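Local atomic coordinates of possible glutathione S-transferase (Rhodopseudomonas palustris, PDB entry 3M8N), a protein that probably works as a glutathione transferase, joining glutathione to electrophilic compounds. Residues A[113-116]-A[121-124]; A[32-37]-A[53-58]; A[150-153]-A[157-160]; A[82-85]-A[89-92]. All blocks are in the same frame, centred on the assembly; numbering follows the deposited sequence.

Contact 1: A[113-116]-A[121-124]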
loop_
_atom_site.group_PDB
_atom_site.type_symbol
_atom_site.label_atom_id
_atom_site.label_comp_id
_atom_site.label_asym_id
_atom_site.label_seq_id
_atom_site.Cartn_x
_atom_site.Cartn_y
_atom_site.Cartn_z
ATOM N N PHE A 113 -8.661 -0.518 15.750
ATOM C CA PHE A 113 -8.854 -1.925 16.005
ATOM C C PHE A 113 -8.855 -2.154 17.501
ATOM O O PHE A 113 -9.752 -2.812 18.035
ATOM C CB PHE A 113 -7.754 -2.762 15.330
ATOM C CG PHE A 113 -7.907 -4.225 15.564
ATOM C CD1 PHE A 113 -8.830 -4.962 14.825
ATOM C CD2 PHE A 113 -7.163 -4.866 16.544
ATOM C CE1 PHE A 113 -8.999 -6.334 15.056
ATOM C CE2 PHE A 113 -7.313 -6.228 16.785
ATOM C CZ PHE A 113 -8.217 -6.968 16.043
ATOM N N TRP A 114 -7.823 -1.612 18.145
ATOM C CA TRP A 114 -7.545 -1.879 19.571
ATOM C C TRP A 114 -8.452 -1.098 20.495
ATOM O O TRP A 114 -9.009 -1.666 21.418
ATOM C CB TRP A 114 -6.046 -1.664 19.904
ATOM C CG TRP A 114 -5.223 -2.724 19.284
ATOM C CD1 TRP A 114 -4.452 -2.626 18.160
ATOM C CD2 TRP A 114 -5.129 -4.075 19.719
ATOM N NE1 TRP A 114 -3.890 -3.841 17.870
ATOM C CE2 TRP A 114 -4.286 -4.744 18.821
ATOM C CE3 TRP A 114 -5.677 -4.781 20.792
ATOM C CZ2 TRP A 114 -3.968 -6.076 18.962
ATOM C CZ3 TRP A 114 -5.358 -6.102 20.938
ATOM C CH2 TRP A 114 -4.503 -6.742 20.028
ATOM N N LEU A 115 -8.648 0.183 20.182
ATOM C CA LEU A 115 -9.461 1.041 21.031
ATOM C C LEU A 115 -10.954 0.922 20.794
ATOM O O LEU A 115 -11.736 1.193 21.673
ATOM C CB LEU A 115 -9.021 2.498 20.945
ATOM C CG LEU A 115 -7.553 2.767 21.181
ATOM C CD1 LEU A 115 -7.285 4.275 21.165
ATOM C CD2 LEU A 115 -6.996 2.068 22.469
ATOM N N CYS A 116 -11.364 0.525 19.608
ATOM C CA CYS A 116 -12.793 0.488 19.308
ATOM C C CYS A 116 -13.291 -0.916 19.089
ATOM O O CYS A 116 -14.442 -1.191 19.382
ATOM C CB CYS A 116 -13.238 1.404 18.122
ATOM S SG CYS A 116 -12.736 3.212 18.063
ATOM N N GLY A 121 -9.324 -3.610 24.776
ATOM C CA GLY A 121 -8.055 -3.535 24.064
ATOM C C GLY A 121 -7.151 -2.351 24.333
ATOM O O GLY A 121 -5.970 -2.413 23.959
ATOM N N ARG A 122 -7.687 -1.266 24.938
ATOM C CA ARG A 122 -6.858 -0.104 25.356
ATOM C C ARG A 122 -5.774 -0.487 26.338
ATOM O O ARG A 122 -4.620 -0.031 26.225
ATOM C CB ARG A 122 -7.672 1.018 26.002
ATOM C CG ARG A 122 -6.788 2.229 26.566
ATOM C CD ARG A 122 -7.640 3.473 27.003
ATOM N NE ARG A 122 -8.783 3.732 26.097
ATOM C CZ ARG A 122 -8.782 4.612 25.092
ATOM N NH1 ARG A 122 -7.696 5.353 24.852
ATOM N NH2 ARG A 122 -9.876 4.758 24.337
ATOM N N ASP A 123 -6.145 -1.308 27.309
ATOM C CA ASP A 123 -5.183 -1.777 28.285
ATOM C C ASP A 123 -4.119 -2.682 27.760
ATOM O O ASP A 123 -2.991 -2.721 28.291
ATOM C CB ASP A 123 -5.886 -2.362 29.479
ATOM C CG ASP A 123 -6.202 -1.279 30.508
ATOM O OD1 ASP A 123 -5.673 -1.425 31.641
ATOM O OD2 ASP A 123 -6.914 -0.260 30.168
ATOM N N LEU A 124 -4.454 -3.356 26.665
ATOM C CA LEU A 124 -3.495 -4.188 25.968
ATOM C C LEU A 124 -2.488 -3.369 25.160
ATOM O O LEU A 124 -1.452 -3.890 24.791
ATOM C CB LEU A 124 -4.216 -5.229 25.099
ATOM C CG LEU A 124 -4.969 -6.257 25.929
ATOM C CD1 LEU A 124 -5.993 -6.977 25.101
ATOM C CD2 LEU A 124 -3.966 -7.218 26.540
#
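L115 and R122 form the close-packed half of this contact. Methyl CD2 of L115 lies 3.6 Å from R122 CA and 3.7 Å from R122 CB. The R122 chain leaves the backbone with CG anti to N (chi1 175°) and then bends at chi3 (-38°). The bend brings the guanidinium back over the leucine. L115 CD2 sits over the centre of one face of the R122 guanidinium, about 4.0 Å above its plane, and L115 CD1 comes within 3.9 Å of R122 NH1. R122 NH1 also makes a salt bridge to D176, so the charged end is tied down while L115 lies against its flat side. With an alanine at position L115, that face and the R122 backbone would probably lose their apolar cover, and the arginine chain could shift. The contact spans the C-terminal end of helix 87-117, in the all-helical C-terminal domain of the GST fold, and the loop that leads on to helix 129-146. G121 CA makes a CA-H...O contact of 3.4 Å with W114 O, and a side chain on G121 would run into that oxygen. The other half is looser. W114 CZ3 meets L124 CD1 at 4.3 Å, obliquely to the indole, and L124 is exposed. The edge of the F113 ring, at CD2, comes over the rim of one indole face, and the W132 ring also meets the indole.

Contact 2: A[32-37]-A[53-58]; sequences VEVDIL and GQVPLL
V55 points its side chain at V34 and I36, and its methyl CG2 touches both. The contact belongs to the thioredoxin-like N-terminal domain of the GST fold. It joins the chain just past strand 29-33 to the loop that enters strand 57-59 through the cis peptide bond before P56. In this fold the loop before the cis-proline is usually part of the glutathione site, so V55 probably lies near that site. The V34 and V55 side chains run at a slant to one another. CG1 of V34 is turned anti to its own N (chi1 179°) and meets CG2 of V55 at 3.6 Å. I36 and V55 instead lie antiparallel, each side chain running alongside the other the opposite way. The far end of I36 does the touching, with CD1 of I36 3.9 Å from V55 CB. Its chi2 of -11° is nearly eclipsed, an unusual setting for isoleucine. S15 of helix 13-24 and S41 also pack on V55. I36 itself sits inside an Asx turn, in which D35 OD1 accepts from L37 N at 3.1 Å, from above the carboxylate plane. Between the two segments the shortest approach is I36 CD1 to V55 CG2, 3.5 Å.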
loop_
_atom_site.group_PDB
_atom_site.type_symbol
_atom_site.label_atom_id
_atom_site.label_comp_id
_atom_site.label_asym_id
_atom_site.label_seq_id
_atom_site.Cartn_x
_atom_site.Cartn_y
_atom_site.Cartn_z
ATOM N N VAL A 32 -19.827 -12.888 2.055
ATOM C CA VAL A 32 -19.659 -13.928 3.042
ATOM C C VAL A 32 -19.012 -13.283 4.265
ATOM O O VAL A 32 -17.941 -12.724 4.162
ATOM C CB VAL A 32 -18.802 -15.098 2.548
ATOM C CG1 VAL A 32 -18.873 -16.252 3.546
ATOM C CG2 VAL A 32 -19.228 -15.560 1.223
ATOM N N GLU A 33 -19.686 -13.343 5.407
ATOM C CA GLU A 33 -19.186 -12.745 6.629
ATOM C C GLU A 33 -18.121 -13.599 7.331
ATOM O O GLU A 33 -18.281 -14.797 7.479
ATOM C CB GLU A 33 -20.336 -12.467 7.563
ATOM C CG GLU A 33 -19.919 -11.746 8.814
ATOM C CD GLU A 33 -19.661 -10.244 8.604
ATOM O OE1 GLU A 33 -20.211 -9.639 7.642
ATOM O OE2 GLU A 33 -18.897 -9.656 9.405
ATOM N N VAL A 34 -17.012 -12.972 7.719
ATOM C CA VAL A 34 -15.877 -13.644 8.337
ATOM C C VAL A 34 -15.497 -12.832 9.543
ATOM O O VAL A 34 -15.018 -11.743 9.381
ATOM C CB VAL A 34 -14.610 -13.761 7.411
ATOM C CG1 VAL A 34 -13.461 -14.463 8.164
ATOM C CG2 VAL A 34 -14.897 -14.535 6.143
ATOM N N ASP A 35 -15.684 -13.356 10.753
ATOM C CA ASP A 35 -15.315 -12.615 11.953
ATOM C C ASP A 35 -13.890 -12.854 12.540
ATOM O O ASP A 35 -13.662 -13.786 13.308
ATOM C CB ASP A 35 -16.386 -12.780 13.028
ATOM C CG ASP A 35 -16.164 -11.868 14.185
ATOM O OD1 ASP A 35 -15.204 -11.079 14.153
ATOM O OD2 ASP A 35 -16.936 -11.948 15.139
ATOM N N ILE A 36 -12.971 -11.948 12.216
ATOM C CA ILE A 36 -11.569 -11.989 12.658
ATOM C C ILE A 36 -11.416 -12.269 14.144
ATOM O O ILE A 36 -10.547 -13.034 14.557
ATOM C CB ILE A 36 -10.844 -10.657 12.276
ATOM C CG1 ILE A 36 -10.633 -10.630 10.765
ATOM C CG2 ILE A 36 -9.543 -10.473 12.981
ATOM C CD1 ILE A 36 -10.911 -11.954 10.071
ATOM N N LEU A 37 -12.289 -11.643 14.913
ATOM C CA LEU A 37 -12.223 -11.668 16.349
ATOM C C LEU A 37 -12.641 -12.994 16.899
ATOM O O LEU A 37 -12.328 -13.289 18.008
ATOM C CB LEU A 37 -13.075 -10.560 16.966
ATOM C CG LEU A 37 -12.730 -9.113 16.641
ATOM C CD1 LEU A 37 -13.777 -8.250 17.283
ATOM C CD2 LEU A 37 -11.335 -8.741 17.122
ATOM N N GLY A 53 -4.712 -15.656 6.198
ATOM C CA GLY A 53 -5.848 -15.290 7.017
ATOM C C GLY A 53 -6.462 -13.928 6.718
ATOM O O GLY A 53 -7.170 -13.374 7.547
ATOM N N GLN A 54 -6.213 -13.392 5.528
ATOM C CA GLN A 54 -6.614 -12.031 5.207
ATOM C C GLN A 54 -8.111 -11.890 4.833
ATOM O O GLN A 54 -8.623 -12.594 3.998
ATOM C CB GLN A 54 -5.734 -11.523 4.075
ATOM C CG GLN A 54 -4.261 -11.541 4.357
ATOM C CD GLN A 54 -3.555 -10.295 3.853
ATOM O OE1 GLN A 54 -3.674 -9.200 4.460
ATOM N NE2 GLN A 54 -2.782 -10.442 2.772
ATOM N N VAL A 55 -8.778 -10.959 5.483
ATOM C CA VAL A 55 -10.114 -10.467 5.135
ATOM C C VAL A 55 -9.962 -8.928 4.912
ATOM O O VAL A 55 -9.350 -8.288 5.736
ATOM C CB VAL A 55 -11.066 -10.802 6.327
ATOM C CG1 VAL A 55 -12.441 -10.395 6.084
ATOM C CG2 VAL A 55 -11.043 -12.284 6.582
ATOM N N PRO A 56 -10.498 -8.330 3.809
ATOM C CA PRO A 56 -11.362 -8.888 2.791
ATOM C C PRO A 56 -10.610 -9.756 1.771
ATOM O O PRO A 56 -9.398 -9.639 1.630
ATOM C CB PRO A 56 -11.975 -7.643 2.149
ATOM C CG PRO A 56 -10.869 -6.621 2.202
ATOM C CD PRO A 56 -10.149 -6.924 3.494
ATOM N N LEU A 57 -11.354 -10.630 1.105
ATOM C CA LEU A 57 -10.864 -11.429 0.016
ATOM C C LEU A 57 -11.894 -11.394 -1.062
ATOM O O LEU A 57 -13.073 -11.587 -0.801
ATOM C CB LEU A 57 -10.683 -12.857 0.479
ATOM C CG LEU A 57 -9.665 -13.775 -0.188
ATOM C CD1 LEU A 57 -8.269 -13.236 -0.070
ATOM C CD2 LEU A 57 -9.750 -15.087 0.528
ATOM N N LEU A 58 -11.444 -11.123 -2.282
ATOM C CA LEU A 58 -12.318 -11.107 -3.425
ATOM C C LEU A 58 -12.068 -12.296 -4.317
ATOM O O LEU A 58 -11.050 -12.373 -4.933
ATOM C CB LEU A 58 -12.076 -9.849 -4.255
ATOM C CG LEU A 58 -13.005 -9.540 -5.406
ATOM C CD1 LEU A 58 -14.274 -9.186 -4.805
ATOM C CD2 LEU A 58 -12.461 -8.404 -6.273
#

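Contact 3: A[150-153]-A[157-160]; sequences NDYF and QLTI
Y152 lays one face of its ring over the peptide bond between Q157 and L158. The two segments flank a short turn in the loop between helices 129-146 and 160-169, in the helical C-terminal domain of the GST fold. This loop leads into the N-capped start of helix 160-169, with T159 at the N-cap position. L158 N stands 3.6 Å above the Y152 ring plane, over its centre. The carbonyl carbon of Q157 is nearer the rim. In Y152, chi1 (-63°) swings the ring to this side and chi2 (-82°) turns its face to the peptide. The root of the side chain is close too: Y152 CB is 3.2 Å from Q157 O. On the L158 side, CE1 of Y152 meets CD1 of L158 at 3.9 Å, and the two side chains cross at a slant. A serine in place of Y152 would probably strip the cover from the 157-158 peptide and leave L158 CD1 without its aromatic partner. L158 packs on L82 and T195 as well. D162 ties the two segments together near the ring: its side chain accepts from the backbone N of both F153 and T159, and Y152 packs against it. The CB of Q157 points away from Y152, and its side chain curls back on its own segment. There NE2 of Q157 donates to L158 O at 3.1 Å, from 43° above the carbonyl plane.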
loop_
_atom_site.group_PDB
_atom_site.type_symbol
_atom_site.label_atom_id
_atom_site.label_comp_id
_atom_site.label_asym_id
_atom_site.label_seq_id
_atom_site.Cartn_x
_atom_site.Cartn_y
_atom_site.Cartn_z
ATOM N N ASN A 150 -6.888 21.227 -2.817
ATOM C CA ASN A 150 -7.443 20.137 -3.598
ATOM C C ASN A 150 -8.715 19.651 -2.964
ATOM O O ASN A 150 -8.813 19.565 -1.759
ATOM C CB ASN A 150 -6.431 18.985 -3.663
ATOM C CG ASN A 150 -5.210 19.323 -4.492
ATOM O OD1 ASN A 150 -5.301 19.458 -5.687
ATOM N ND2 ASN A 150 -4.066 19.440 -3.865
ATOM N N ASP A 151 -9.714 19.318 -3.764
ATOM C CA ASP A 151 -10.970 18.761 -3.202
ATOM C C ASP A 151 -10.927 17.245 -3.017
ATOM O O ASP A 151 -11.643 16.683 -2.198
ATOM C CB ASP A 151 -12.188 19.097 -4.098
ATOM C CG ASP A 151 -12.726 20.534 -3.891
ATOM O OD1 ASP A 151 -12.101 21.297 -3.142
ATOM O OD2 ASP A 151 -13.769 20.879 -4.491
ATOM N N TYR A 152 -10.104 16.606 -3.836
ATOM C CA TYR A 152 -9.901 15.147 -3.825
ATOM C C TYR A 152 -8.451 14.826 -3.917
ATOM O O TYR A 152 -7.658 15.644 -4.411
ATOM C CB TYR A 152 -10.613 14.495 -5.009
ATOM C CG TYR A 152 -12.114 14.658 -5.001
ATOM C CD1 TYR A 152 -12.914 13.823 -4.241
ATOM C CD2 TYR A 152 -12.722 15.691 -5.743
ATOM C CE1 TYR A 152 -14.277 13.991 -4.232
ATOM C CE2 TYR A 152 -14.082 15.871 -5.744
ATOM C CZ TYR A 152 -14.856 15.028 -4.997
ATOM O OH TYR A 152 -16.234 15.193 -5.028
ATOM N N PHE A 153 -8.097 13.616 -3.491
ATOM C CA PHE A 153 -6.674 13.290 -3.413
ATOM C C PHE A 153 -5.967 13.159 -4.747
ATOM O O PHE A 153 -4.833 13.561 -4.865
ATOM C CB PHE A 153 -6.389 12.117 -2.466
ATOM C CG PHE A 153 -6.446 12.506 -1.034
ATOM C CD1 PHE A 153 -5.334 13.048 -0.409
ATOM C CD2 PHE A 153 -7.609 12.407 -0.331
ATOM C CE1 PHE A 153 -5.400 13.470 0.887
ATOM C CE2 PHE A 153 -7.669 12.812 0.928
ATOM C CZ PHE A 153 -6.577 13.346 1.552
ATOM N N GLN A 157 -10.865 14.514 -8.818
ATOM C CA GLN A 157 -12.164 13.871 -8.872
ATOM C C GLN A 157 -12.095 12.778 -7.898
ATOM O O GLN A 157 -11.000 12.484 -7.415
ATOM C CB GLN A 157 -12.432 13.272 -10.250
ATOM C CG GLN A 157 -11.376 12.206 -10.651
ATOM C CD GLN A 157 -11.812 11.259 -11.761
ATOM O OE1 GLN A 157 -11.867 11.668 -12.903
ATOM N NE2 GLN A 157 -12.074 9.958 -11.423
ATOM N N LEU A 158 -13.259 12.228 -7.571
ATOM C CA LEU A 158 -13.373 11.047 -6.722
ATOM C C LEU A 158 -12.734 9.815 -7.420
ATOM O O LEU A 158 -13.083 9.483 -8.566
ATOM C CB LEU A 158 -14.814 10.759 -6.366
ATOM C CG LEU A 158 -15.023 9.641 -5.363
ATOM C CD1 LEU A 158 -14.750 10.139 -4.046
ATOM C CD2 LEU A 158 -16.409 9.217 -5.330
ATOM N N THR A 159 -11.787 9.176 -6.728
ATOM C CA THR A 159 -11.084 8.013 -7.220
ATOM C C THR A 159 -11.049 7.028 -6.044
ATOM O O THR A 159 -11.572 7.328 -4.952
ATOM C CB THR A 159 -9.679 8.304 -7.775
ATOM O OG1 THR A 159 -8.767 8.558 -6.737
ATOM C CG2 THR A 159 -9.643 9.463 -8.660
ATOM N N ILE A 160 -10.479 5.850 -6.274
ATOM C CA ILE A 160 -10.293 4.857 -5.219
ATOM C C ILE A 160 -9.335 5.302 -4.119
ATOM O O ILE A 160 -9.396 4.793 -3.031
ATOM C CB ILE A 160 -9.860 3.410 -5.768
ATOM C CG1 ILE A 160 -8.787 3.556 -6.820
ATOM C CG2 ILE A 160 -11.026 2.657 -6.233
ATOM C CD1 ILE A 160 -7.971 2.287 -7.013
#

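Contact 4: A[82-85]-A[89-92]; sequences LAPD and DRAE
The loop segment 82-85 runs up to the first turn of helix 87-117, and the backbones come nearest at P84 and R90, with CA atoms 5.5 Å apart. P84 points its ring at the helix. CB of P84 meets CB of D89 at 3.6 Å, and CG of P84 lies 3.5 Å from D89 O. The methylene part of R90 passes the same proline, with CG of R90 3.9 Å from CG of P84. The R90 chain is extended from CG to NE, which carries its guanidinium back to the P84 and D85 carbonyls. NE of R90 donates to P84 O at 3.0 Å, with 153° at the hydrogen. The donor sits 36° above the carbonyl plane, and the oxygen lies near the guanidinium edge. D85 O is over one face of the same guanidinium, toward its rim, and its angle to R90 NH2 is too poor for a hydrogen bond. A water also donates to P84 O, at 2.9 Å, and accepts weakly from R90 NH2. P84 O is thus gripped by two donors, and the water closes a small bridge back to the arginine. The polar end of D89 turns to another partner: OD1 makes a salt bridge with R64 of the second subunit, which E92 shares. A91 of the same turn packs on Y75 of that subunit. The contact joins the start of the first helix of the C-terminal domain to the linker from the thioredoxin-like domain, as in the two-domain GST fold, beside the dimer interface.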
loop_
_atom_site.group_PDB
_atom_site.type_symbol
_atom_site.label_atom_id
_atom_site.label_comp_id
_atom_site.label_asym_id
_atom_site.label_seq_id
_atom_site.Cartn_x
_atom_site.Cartn_y
_atom_site.Cartn_z
ATOM N N LEU A 82 -14.284 5.621 -11.143
ATOM C CA LEU A 82 -13.295 5.749 -10.061
ATOM C C LEU A 82 -11.835 5.634 -10.403
ATOM O O LEU A 82 -10.988 5.782 -9.498
ATOM C CB LEU A 82 -13.573 4.741 -8.997
ATOM C CG LEU A 82 -14.921 4.845 -8.332
ATOM C CD1 LEU A 82 -15.016 3.671 -7.343
ATOM C CD2 LEU A 82 -15.024 6.178 -7.607
ATOM N N ALA A 83 -11.520 5.311 -11.669
ATOM C CA ALA A 83 -10.169 5.285 -12.192
ATOM C C ALA A 83 -9.856 6.528 -13.033
ATOM O O ALA A 83 -10.600 6.835 -13.910
ATOM C CB ALA A 83 -9.919 3.950 -13.000
ATOM N N PRO A 84 -8.772 7.278 -12.762
ATOM C CA PRO A 84 -8.497 8.440 -13.632
ATOM C C PRO A 84 -7.939 8.067 -14.992
ATOM O O PRO A 84 -7.783 6.898 -15.249
ATOM C CB PRO A 84 -7.457 9.235 -12.841
ATOM C CG PRO A 84 -6.892 8.315 -11.945
ATOM C CD PRO A 84 -7.874 7.260 -11.604
ATOM N N ASP A 85 -7.610 9.027 -15.844
ATOM C CA ASP A 85 -7.300 8.714 -17.254
ATOM C C ASP A 85 -5.875 8.626 -17.573
ATOM O O ASP A 85 -5.465 7.726 -18.272
ATOM C CB ASP A 85 -7.897 9.724 -18.234
ATOM C CG ASP A 85 -9.415 9.625 -18.309
ATOM O OD1 ASP A 85 -9.962 8.501 -18.193
ATOM O OD2 ASP A 85 -10.084 10.667 -18.457
ATOM N N ASP A 89 -2.033 10.512 -13.332
ATOM C CA ASP A 89 -3.145 10.538 -12.404
ATOM C C ASP A 89 -3.471 9.204 -11.736
ATOM O O ASP A 89 -3.815 9.148 -10.586
ATOM C CB ASP A 89 -4.367 11.034 -13.141
ATOM C CG ASP A 89 -4.391 12.543 -13.254
ATOM O OD1 ASP A 89 -3.468 13.276 -12.790
ATOM O OD2 ASP A 89 -5.384 12.986 -13.805
ATOM N N ARG A 90 -3.448 8.139 -12.498
ATOM C CA ARG A 90 -3.469 6.843 -11.939
ATOM C C ARG A 90 -2.373 6.585 -10.901
ATOM O O ARG A 90 -2.631 5.972 -9.899
ATOM C CB ARG A 90 -3.406 5.838 -13.081
ATOM C CG ARG A 90 -4.601 5.894 -13.916
ATOM C CD ARG A 90 -4.411 4.921 -15.000
ATOM N NE ARG A 90 -5.535 4.951 -15.889
ATOM C CZ ARG A 90 -5.473 4.505 -17.142
ATOM N NH1 ARG A 90 -4.349 3.982 -17.600
ATOM N NH2 ARG A 90 -6.515 4.576 -17.936
ATOM N N ALA A 91 -1.149 7.025 -11.162
ATOM C CA ALA A 91 -0.019 6.771 -10.281
ATOM C C ALA A 91 -0.179 7.583 -8.995
ATOM O O ALA A 91 0.148 7.113 -7.933
ATOM C CB ALA A 91 1.283 7.104 -10.989
ATOM N N GLU A 92 -0.754 8.782 -9.081
ATOM C CA GLU A 92 -1.089 9.563 -7.901
ATOM C C GLU A 92 -2.147 8.978 -7.057
ATOM O O GLU A 92 -2.039 9.069 -5.886
ATOM C CB GLU A 92 -1.523 10.995 -8.244
ATOM C CG GLU A 92 -0.479 11.804 -8.946
ATOM C CD GLU A 92 -0.960 13.240 -9.237
ATOM O OE1 GLU A 92 -2.193 13.565 -9.075
ATOM O OE2 GLU A 92 -0.077 14.042 -9.626
HETATM O O HOH W 1 -9.434 4.857 -16.394
#

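Contacts 1 and 4 use opposite ends of the long helix 87-117, and their centres are 36 Å apart. Contact 4 lies where the linker enters the helical domain, and contact 3 is beside it, 10 Å away between centres. The two touch: I160 N is 3.3 Å from L82 O, a probable hydrogen bond, and T159 CG2 packs on P84 CD at 4.1 Å. Contact 2 is in the thioredoxin-like domain. It meets contact 1 across the domain boundary through F113 CZ and L37 CD2, 3.7 Å apart. It carries the loop before the cis-proline, near the probable glutathione site. The nearest atoms of contacts 2 and 3 are about 11 Å apart. Those of contacts 2 and 4 are about 12 Å apart.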